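Local structure of acyl-coenzyme A oxidase acox-1.2 (Caenorhabditis elegans, 5K3J) at residues E102-Y106 / E107-F111; L113-A116 / L117-T121; M217-L220 / R221-T225. The protein catalyses the FAD-dependent desaturation that opens peroxisomal beta-oxidation of the CoA thioesters of ascaroside pheromones with a five-carbon omega side chain. All coordinates share one frame; numbering follows the deposited sequence.

Contact 1: E102-Y106 / E107-F111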
# COMPACT_ATOMS: atom_id res chain seq x y z
N GLU A 102 11.38 -12.74 -15.71
CA GLU A 102 11.77 -11.79 -16.74
C GLU A 102 10.81 -11.80 -17.92
O GLU A 102 10.22 -10.77 -18.24
CB GLU A 102 13.18 -12.07 -17.24
CG GLU A 102 13.56 -11.20 -18.43
CD GLU A 102 15.04 -11.27 -18.77
OE1 GLU A 102 15.39 -11.75 -19.86
OE2 GLU A 102 15.86 -10.82 -17.93
N VAL A 103 10.66 -12.95 -18.56
CA VAL A 103 9.81 -13.04 -19.75
C VAL A 103 8.34 -12.83 -19.41
O VAL A 103 7.70 -11.91 -19.94
CB VAL A 103 9.96 -14.40 -20.45
CG1 VAL A 103 9.03 -14.49 -21.64
CG2 VAL A 103 11.40 -14.61 -20.89
N ILE A 104 7.80 -13.66 -18.53
CA ILE A 104 6.39 -13.53 -18.16
C ILE A 104 6.11 -12.32 -17.27
O ILE A 104 5.36 -11.42 -17.64
CB ILE A 104 5.87 -14.80 -17.45
CG1 ILE A 104 6.14 -16.05 -18.30
CG2 ILE A 104 4.38 -14.69 -17.18
CD1 ILE A 104 5.33 -16.13 -19.58
N GLY A 105 6.72 -12.31 -16.09
CA GLY A 105 6.49 -11.24 -15.14
C GLY A 105 5.82 -11.74 -13.88
O GLY A 105 5.76 -12.95 -13.62
N TYR A 106 5.29 -10.81 -13.10
CA TYR A 106 4.74 -11.14 -11.80
C TYR A 106 3.21 -11.22 -11.80
O TYR A 106 2.62 -11.75 -10.86
CB TYR A 106 5.18 -10.11 -10.77
CG TYR A 106 6.66 -9.80 -10.76
CD1 TYR A 106 7.61 -10.79 -10.99
CD2 TYR A 106 7.11 -8.52 -10.50
CE1 TYR A 106 8.96 -10.50 -10.97
CE2 TYR A 106 8.45 -8.22 -10.48
CZ TYR A 106 9.37 -9.21 -10.72
OH TYR A 106 10.72 -8.93 -10.70
N GLU A 107 2.57 -10.71 -12.85
CA GLU A 107 1.13 -10.51 -12.82
C GLU A 107 0.31 -11.78 -13.04
O GLU A 107 -0.92 -11.76 -12.94
CB GLU A 107 0.74 -9.46 -13.86
CG GLU A 107 1.59 -8.21 -13.77
CD GLU A 107 0.92 -7.00 -14.38
OE1 GLU A 107 -0.32 -7.02 -14.52
OE2 GLU A 107 1.64 -6.04 -14.73
N GLY A 108 0.98 -12.89 -13.34
CA GLY A 108 0.32 -14.19 -13.38
C GLY A 108 0.31 -14.87 -14.74
O GLY A 108 0.37 -14.21 -15.78
N HIS A 109 0.25 -16.20 -14.70
CA HIS A 109 0.21 -17.02 -15.91
C HIS A 109 -0.39 -18.38 -15.56
O HIS A 109 -0.42 -18.76 -14.39
CB HIS A 109 1.62 -17.16 -16.50
CG HIS A 109 2.60 -17.81 -15.58
ND1 HIS A 109 2.85 -19.17 -15.59
CD2 HIS A 109 3.39 -17.30 -14.61
CE1 HIS A 109 3.75 -19.46 -14.67
NE2 HIS A 109 4.10 -18.34 -14.06
N PRO A 110 -0.88 -19.12 -16.57
CA PRO A 110 -1.56 -20.40 -16.33
C PRO A 110 -0.79 -21.42 -15.49
O PRO A 110 -1.41 -22.34 -14.96
CB PRO A 110 -1.77 -20.94 -17.75
CG PRO A 110 -1.90 -19.73 -18.58
CD PRO A 110 -0.95 -18.73 -17.99
N PHE A 111 0.52 -21.26 -15.35
CA PHE A 111 1.35 -22.26 -14.69
C PHE A 111 1.99 -21.82 -13.37
O PHE A 111 2.86 -22.51 -12.84
CB PHE A 111 2.46 -22.73 -15.64
CG PHE A 111 2.00 -23.71 -16.67
CD1 PHE A 111 1.70 -25.02 -16.33
CD2 PHE A 111 1.89 -23.33 -18.00
CE1 PHE A 111 1.28 -25.92 -17.29
CE2 PHE A 111 1.48 -24.23 -18.96
CZ PHE A 111 1.18 -25.53 -18.60
O HOH W 1 3.20 -10.67 -15.59
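Ile104 and His109 meet across the turn that follows helix 93-103, and theirs is the main side-chain touch in it. The methyl CG2 of Ile104 does the work, lying 3.8 Å from CB of His109 and about equally near CD2 of the imidazole. Its place follows from the first torsion of Ile104 (chi1 -54°), which sets CG1 beside the backbone N and CG2 opposite that N. His109 answers with CG held between its backbone N and carbonyl carbon (chi1 60°), and the two side chains cross at roughly a right angle, the methyl reaching the ring obliquely.

Between them the backbone swings round through two glycines, Gly105 and Gly108, both taking the positive phi that lets the chain turn. One water closes the bend: it donates to Ile104 O at 3.1 Å and accepts from Glu107 N at 2.8 Å, bridging two backbone groups that share no direct hydrogen bond.

Tyr106 and Glu107 send their ends out of the turn. The hydroxyl of Tyr106 is hydrogen-bonded to Gln614 and His306 and its ring stands edge-to-face with Phe303, while Glu107 forms a salt bridge with Lys69 and a hydrogen bond with Tyr417. The side chains of Tyr106 and Glu299, the latter important for binding the ascaroside substrate, are about 6 Å apart at their nearest atoms.

The turn is thus held inside by one apolar touch and a water, and outside by polar groups fastened to surrounding helices and loops, a combination consistent with a fixed bend beside the substrate site.

Contact 2: L113-A116 / L117-T121. With 6QA (~{S}-[2-[3-[[(2~{R})-4-[[[(2~{R},3~{S},4~{R},5~{R})-5-(6-aminopurin-9-yl)-4-oxidanyl-3-phosphonooxy-oxolan-2-yl]methoxy-oxidanyl-phosphoryl]oxy-oxidanyl-phosphoryl]oxy-3,3-dimethyl-2-oxidanyl-butanoyl]amino]propanoylamino]ethyl] 5-[(2~{R},3~{R},5~{R},6~{S})-6-methyl-3,5-bis(oxidanyl)oxan-2-yl]oxypentanethioate), chain E.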
# COMPACT_ATOMS: atom_id res chain seq x y z
N LEU A 113 0.88 -21.36 -10.00
CA LEU A 113 0.68 -22.25 -8.86
C LEU A 113 0.92 -23.71 -9.26
O LEU A 113 1.09 -24.58 -8.40
CB LEU A 113 -0.73 -22.08 -8.29
CG LEU A 113 -0.95 -20.92 -7.32
CD1 LEU A 113 -0.01 -21.04 -6.13
CD2 LEU A 113 -0.79 -19.57 -7.99
N HIS A 114 0.91 -23.97 -10.56
CA HIS A 114 1.26 -25.28 -11.08
C HIS A 114 2.69 -25.61 -10.69
O HIS A 114 3.00 -26.74 -10.31
CB HIS A 114 1.10 -25.31 -12.60
CG HIS A 114 1.60 -26.57 -13.24
ND1 HIS A 114 0.80 -27.67 -13.44
CD2 HIS A 114 2.81 -26.89 -13.75
CE1 HIS A 114 1.50 -28.63 -14.02
NE2 HIS A 114 2.72 -28.18 -14.22
N ASP A 115 3.55 -24.60 -10.77
CA ASP A 115 4.95 -24.74 -10.39
C ASP A 115 5.17 -24.44 -8.92
O ASP A 115 6.03 -25.03 -8.27
CB ASP A 115 5.83 -23.81 -11.23
CG ASP A 115 5.96 -24.26 -12.67
OD1 ASP A 115 5.82 -25.48 -12.92
OD2 ASP A 115 6.21 -23.41 -13.54
N ALA A 116 4.38 -23.51 -8.40
CA ALA A 116 4.56 -23.02 -7.03
C ALA A 116 4.18 -24.06 -5.97
O ALA A 116 4.86 -24.18 -4.96
CB ALA A 116 3.76 -21.74 -6.82
N LEU A 117 3.09 -24.79 -6.20
CA LEU A 117 2.58 -25.70 -5.18
C LEU A 117 2.10 -27.04 -5.72
O LEU A 117 2.27 -28.07 -5.07
CB LEU A 117 1.44 -25.03 -4.41
CG LEU A 117 1.89 -23.98 -3.40
CD1 LEU A 117 0.79 -22.96 -3.16
CD2 LEU A 117 2.30 -24.64 -2.09
N PHE A 118 1.50 -27.04 -6.91
CA PHE A 118 0.98 -28.28 -7.49
C PHE A 118 2.09 -29.32 -7.65
O PHE A 118 1.97 -30.44 -7.16
CB PHE A 118 0.32 -28.02 -8.83
CG PHE A 118 -0.30 -29.25 -9.44
CD1 PHE A 118 -1.44 -29.82 -8.88
CD2 PHE A 118 0.24 -29.83 -10.57
CE1 PHE A 118 -2.01 -30.94 -9.44
CE2 PHE A 118 -0.33 -30.96 -11.13
CZ PHE A 118 -1.45 -31.51 -10.57
N ILE A 119 3.17 -28.93 -8.33
CA ILE A 119 4.32 -29.81 -8.50
C ILE A 119 5.06 -30.09 -7.17
O ILE A 119 5.39 -31.24 -6.89
CB ILE A 119 5.32 -29.23 -9.54
CG1 ILE A 119 4.76 -29.37 -10.96
CG2 ILE A 119 6.67 -29.92 -9.45
CD1 ILE A 119 5.75 -28.98 -12.03
N PRO A 120 5.31 -29.04 -6.35
CA PRO A 120 5.99 -29.34 -5.08
C PRO A 120 5.18 -30.20 -4.11
O PRO A 120 5.79 -30.84 -3.25
CB PRO A 120 6.23 -27.95 -4.49
CG PRO A 120 6.29 -27.05 -5.66
CD PRO A 120 5.27 -27.59 -6.61
N THR A 121 3.86 -30.22 -4.23
CA THR A 121 3.03 -31.05 -3.35
C THR A 121 3.07 -32.50 -3.80
O THR A 121 3.10 -33.42 -2.98
CB THR A 121 1.56 -30.56 -3.30
OG1 THR A 121 1.49 -29.35 -2.53
CG2 THR A 121 0.66 -31.60 -2.65
P26 6QA E . -4.30 -26.29 12.14
P29 6QA E . -3.90 -27.57 14.84
P50 6QA E . 1.12 -25.70 19.38
O01 6QA E . 4.70 -15.47 -4.32
C02 6QA E . 4.37 -16.88 -4.31
C03 6QA E . 2.86 -16.88 -4.56
O04 6QA E . 2.30 -18.08 -4.30
C05 6QA E . 2.08 -18.37 -2.95
C06 6QA E . 0.55 -18.63 -2.77
C07 6QA E . 0.39 -19.67 -1.64
C08 6QA E . -0.95 -20.38 -1.82
C09 6QA E . -1.80 -20.22 -0.63
S10 6QA E . -2.48 -21.82 0.03
C11 6QA E . -2.18 -22.07 1.81
C12 6QA E . -1.80 -20.85 2.59
N13 6QA E . -2.63 -20.79 3.72
C14 6QA E . -2.10 -20.89 5.06
C15 6QA E . -3.05 -20.80 6.31
C16 6QA E . -2.87 -22.12 7.14
N17 6QA E . -2.74 -21.84 8.58
C18 6QA E . -3.09 -22.91 9.52
C19 6QA E . -2.96 -22.65 11.02
O20 6QA E . -2.67 -21.29 11.23
C21 6QA E . -1.84 -23.53 11.65
C22 6QA E . -1.99 -23.23 13.21
C23 6QA E . -0.46 -23.11 11.05
C24 6QA E . -1.99 -25.03 11.45
O25 6QA E . -2.81 -25.64 12.48
O27 6QA E . -5.31 -25.24 11.64
O28 6QA E . -4.84 -26.98 13.60
O30 6QA E . -4.04 -29.09 14.83
O31 6QA E . -2.31 -27.05 14.62
C32 6QA E . -1.64 -26.34 15.59
C33 6QA E . -0.61 -27.35 16.28
O34 6QA E . -0.04 -28.08 15.40
C35 6QA E . 1.55 -27.72 15.34
N36 6QA E . 1.90 -27.40 13.95
C37 6QA E . 1.20 -26.61 13.12
N38 6QA E . 1.79 -26.53 11.93
C39 6QA E . 2.92 -27.29 11.97
C40 6QA E . 2.99 -27.85 13.25
N41 6QA E . 4.04 -28.67 13.55
C42 6QA E . 4.97 -28.92 12.64
N43 6QA E . 4.93 -28.40 11.39
C44 6QA E . 3.94 -27.59 11.02
N45 6QA E . 3.89 -27.03 9.67
C46 6QA E . 1.77 -26.74 16.16
O47 6QA E . 2.88 -27.09 17.11
C48 6QA E . 0.49 -26.51 16.95
O49 6QA E . 0.62 -26.89 18.28
O51 6QA E . 0.02 -25.46 20.36
O52 6QA E . 1.46 -24.40 18.63
O53 6QA E . 2.37 -26.17 20.07
O54 6QA E . -4.41 -27.02 16.15
O55 6QA E . -4.17 -27.38 11.10
O56 6QA E . -3.48 -23.96 9.11
O57 6QA E . -0.94 -21.05 5.26
O58 6QA E . -2.00 -19.08 -0.21
O59 6QA E . 2.56 -16.55 -5.94
C60 6QA E . 3.20 -17.43 -6.87
C61 6QA E . 2.68 -16.97 -8.21
C62 6QA E . 4.74 -17.37 -6.70
C63 6QA E . 5.16 -17.62 -5.32
O64 6QA E . 5.35 -18.40 -7.56
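Trans first torsions in His114 (chi1 173°) and Phe118 (chi1 -176°) swing the two aromatic groups together one turn apart on helix 112-125, where a wider pi-type turn interrupts the alpha helix in the N-terminal helical domain of this acyl-CoA oxidase. The rings form an offset pair with little ring-on-ring contact, their planes inclined at 28°; His114 ND1 is 3.6 Å from Phe118 CD2. On the same imidazole, Ile119 lays CG1 over one face, and Ile119 CD1 continues to 3.6 Å from Asp115 OD1, those two side chains running alongside each other. Both imidazole nitrogens are engaged, ND1 with Gly145 N and NE2 with Ala138 O, which fixes the ring's rotation; Asp115 forms a salt bridge with Arg141.

The backbone bonds show the pi-type turn directly. Leu113 O is gripped twice: Phe118 N, five residues on, approaches at 2.9 Å, almost in line with the carbonyl bond, whereas Leu117 N comes from above the carbonyl plane. Ile119 N likewise bonds back to His114 O. Pro120 then has no N-H to offer the turn before, and the helix kinks; its CD sits against Asp115 O. Across the kink, Leu117 O accepts from Thr121 N and Thr121 OG1 on opposite faces of its plane.

Another side of the helix faces the ligands. Leu113 and Leu117 extend in the same direction, and their CD1 methyls meet at 3.6 Å; Leu113 also touches the FAD. Ala116 and Leu117 belong to the pocket of the bound ascaroside-CoA: Ala116 CB is 3.8 Å from the sugar oxygen O64, and Leu117 CD1 rests 3.4 Å from C08, the acyl carbon alpha to the thioester carbonyl.

Contact 3: M217-L220 / R221-T225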
# COMPACT_ATOMS: atom_id res chain seq x y z
N MET A 217 -6.08 -35.82 -5.67
CA MET A 217 -5.99 -35.44 -7.07
C MET A 217 -7.37 -35.48 -7.71
O MET A 217 -8.07 -36.48 -7.62
CB MET A 217 -5.03 -36.36 -7.82
CG MET A 217 -4.92 -36.06 -9.31
SD MET A 217 -4.25 -34.42 -9.64
CE MET A 217 -2.59 -34.62 -9.03
N VAL A 218 -7.75 -34.38 -8.34
CA VAL A 218 -9.03 -34.31 -9.02
C VAL A 218 -8.85 -33.78 -10.43
O VAL A 218 -8.29 -32.70 -10.62
CB VAL A 218 -10.03 -33.42 -8.26
CG1 VAL A 218 -11.40 -33.47 -8.93
CG2 VAL A 218 -10.10 -33.83 -6.81
N GLN A 219 -9.31 -34.54 -11.42
CA GLN A 219 -9.41 -34.02 -12.78
C GLN A 219 -10.66 -33.17 -12.86
O GLN A 219 -11.74 -33.61 -12.45
CB GLN A 219 -9.44 -35.13 -13.83
CG GLN A 219 -9.55 -34.60 -15.25
CD GLN A 219 -9.50 -35.69 -16.31
OE1 GLN A 219 -9.59 -36.88 -15.99
NE2 GLN A 219 -9.34 -35.29 -17.57
N LEU A 220 -10.53 -31.95 -13.37
CA LEU A 220 -11.65 -31.01 -13.39
C LEU A 220 -12.21 -30.85 -14.79
O LEU A 220 -13.42 -30.78 -14.99
CB LEU A 220 -11.21 -29.66 -12.84
CG LEU A 220 -10.75 -29.66 -11.38
CD1 LEU A 220 -10.38 -28.26 -10.97
CD2 LEU A 220 -11.83 -30.22 -10.49
N ARG A 221 -11.31 -30.78 -15.77
CA ARG A 221 -11.71 -30.57 -17.15
C ARG A 221 -11.19 -31.67 -18.06
O ARG A 221 -10.12 -32.24 -17.82
CB ARG A 221 -11.20 -29.21 -17.63
CG ARG A 221 -11.79 -28.02 -16.89
CD ARG A 221 -11.02 -26.76 -17.24
NE ARG A 221 -11.59 -25.56 -16.63
CZ ARG A 221 -12.48 -24.78 -17.22
NH1 ARG A 221 -12.91 -25.06 -18.44
NH2 ARG A 221 -12.94 -23.71 -16.60
N ASP A 222 -11.97 -31.97 -19.09
CA ASP A 222 -11.57 -32.93 -20.12
C ASP A 222 -10.24 -32.51 -20.74
O ASP A 222 -10.08 -31.36 -21.16
CB ASP A 222 -12.67 -33.04 -21.18
CG ASP A 222 -12.45 -34.20 -22.14
OD1 ASP A 222 -11.84 -33.99 -23.21
OD2 ASP A 222 -12.89 -35.32 -21.81
N GLU A 223 -9.28 -33.43 -20.80
CA GLU A 223 -7.94 -33.10 -21.29
C GLU A 223 -7.95 -32.72 -22.77
O GLU A 223 -7.01 -32.09 -23.26
CB GLU A 223 -6.98 -34.27 -21.08
CG GLU A 223 -6.50 -34.44 -19.65
CD GLU A 223 -5.13 -35.10 -19.58
OE1 GLU A 223 -4.28 -34.80 -20.46
OE2 GLU A 223 -4.90 -35.92 -18.66
N LYS A 224 -9.02 -33.09 -23.47
CA LYS A 224 -9.13 -32.87 -24.91
C LYS A 224 -9.96 -31.63 -25.24
O LYS A 224 -9.60 -30.86 -26.14
CB LYS A 224 -9.72 -34.10 -25.59
CG LYS A 224 -10.00 -33.93 -27.08
CD LYS A 224 -10.31 -35.26 -27.75
CE LYS A 224 -9.06 -35.94 -28.29
NZ LYS A 224 -8.08 -36.34 -27.23
N THR A 225 -11.06 -31.42 -24.52
CA THR A 225 -11.96 -30.31 -24.82
C THR A 225 -11.90 -29.17 -23.81
O THR A 225 -12.36 -28.06 -24.09
CB THR A 225 -13.42 -30.79 -24.91
OG1 THR A 225 -13.83 -31.31 -23.63
CG2 THR A 225 -13.56 -31.88 -25.96
O HOH W 2 -9.81 -35.94 -20.21
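A glutamine amide, rather than a backbone group, bonds across the bend where Gln219, last residue of strand 210-219, meets Arg221. That strand belongs to the mixed sheet, paired antiparallel with 197-205, and the contact forms where the chain leaves it on the way to strand 232-236. Gln219 NE2 donates to Arg221 O, only two residues ahead, at 3.2 Å. The hydrogen-bond angle at the proton is 151°, and the donor stands above the carbonyl plane, 36° out of it. The glutamine gets there fully extended: CG lies opposite the backbone N and the chain stays straight beyond it, so that NE2 reaches over the turn and Gln219 CG itself passes 3.5 Å from Arg221 O.

Gln219 NE2 also donates to a water at 2.8 Å, and that water accepts from Glu223 N as well, tying the amide to the backbone farther along the loop. Glu223 CG comes up to 3.6 Å from Gln219 NE2; the two side chains cross at about a right angle, with amide and carboxylate planes 69° apart. The carboxylate itself leads to other partners, a salt bridge with Arg137 and a hydrogen bond with Tyr197.

Past this point Asp222 curls the loop round its own carboxylate. Its OD1 receives Lys224 N from above the carboxylate plane and Thr225 N on the anti lone pair, both at 3.0 Å, which makes an Asx turn within a wider Asx motif. Arg221, extended from CG to NE, sends its guanidinium to His226 O and Gly192 O, and Thr225 O accepts from Lys653 of the second subunit.

In chemical terms, backbone polar groups of the loop are met here by a side-chain amide and a carboxylate, directly or through one water.

Overall arrangement
From the N terminus, contact 1 comes first: 102-111 turns the chain out of helix 93-103 and delivers it to helix 112-125, on which contact 2 follows at once, the two adjoining in sequence with centres 15 Å apart. About a hundred residues later, contact 3 closes the bend leaving strand 210-219. The three are strictly in series; none nests in or crosses another. Space brings the last two together, for Phe118 CZ packs at 3.6 Å on Met217 CE, joining the helix to the strand. Contacts 1 and 3 do not touch each other, their nearest atoms being about 11 Å apart, yet both reach the second subunit.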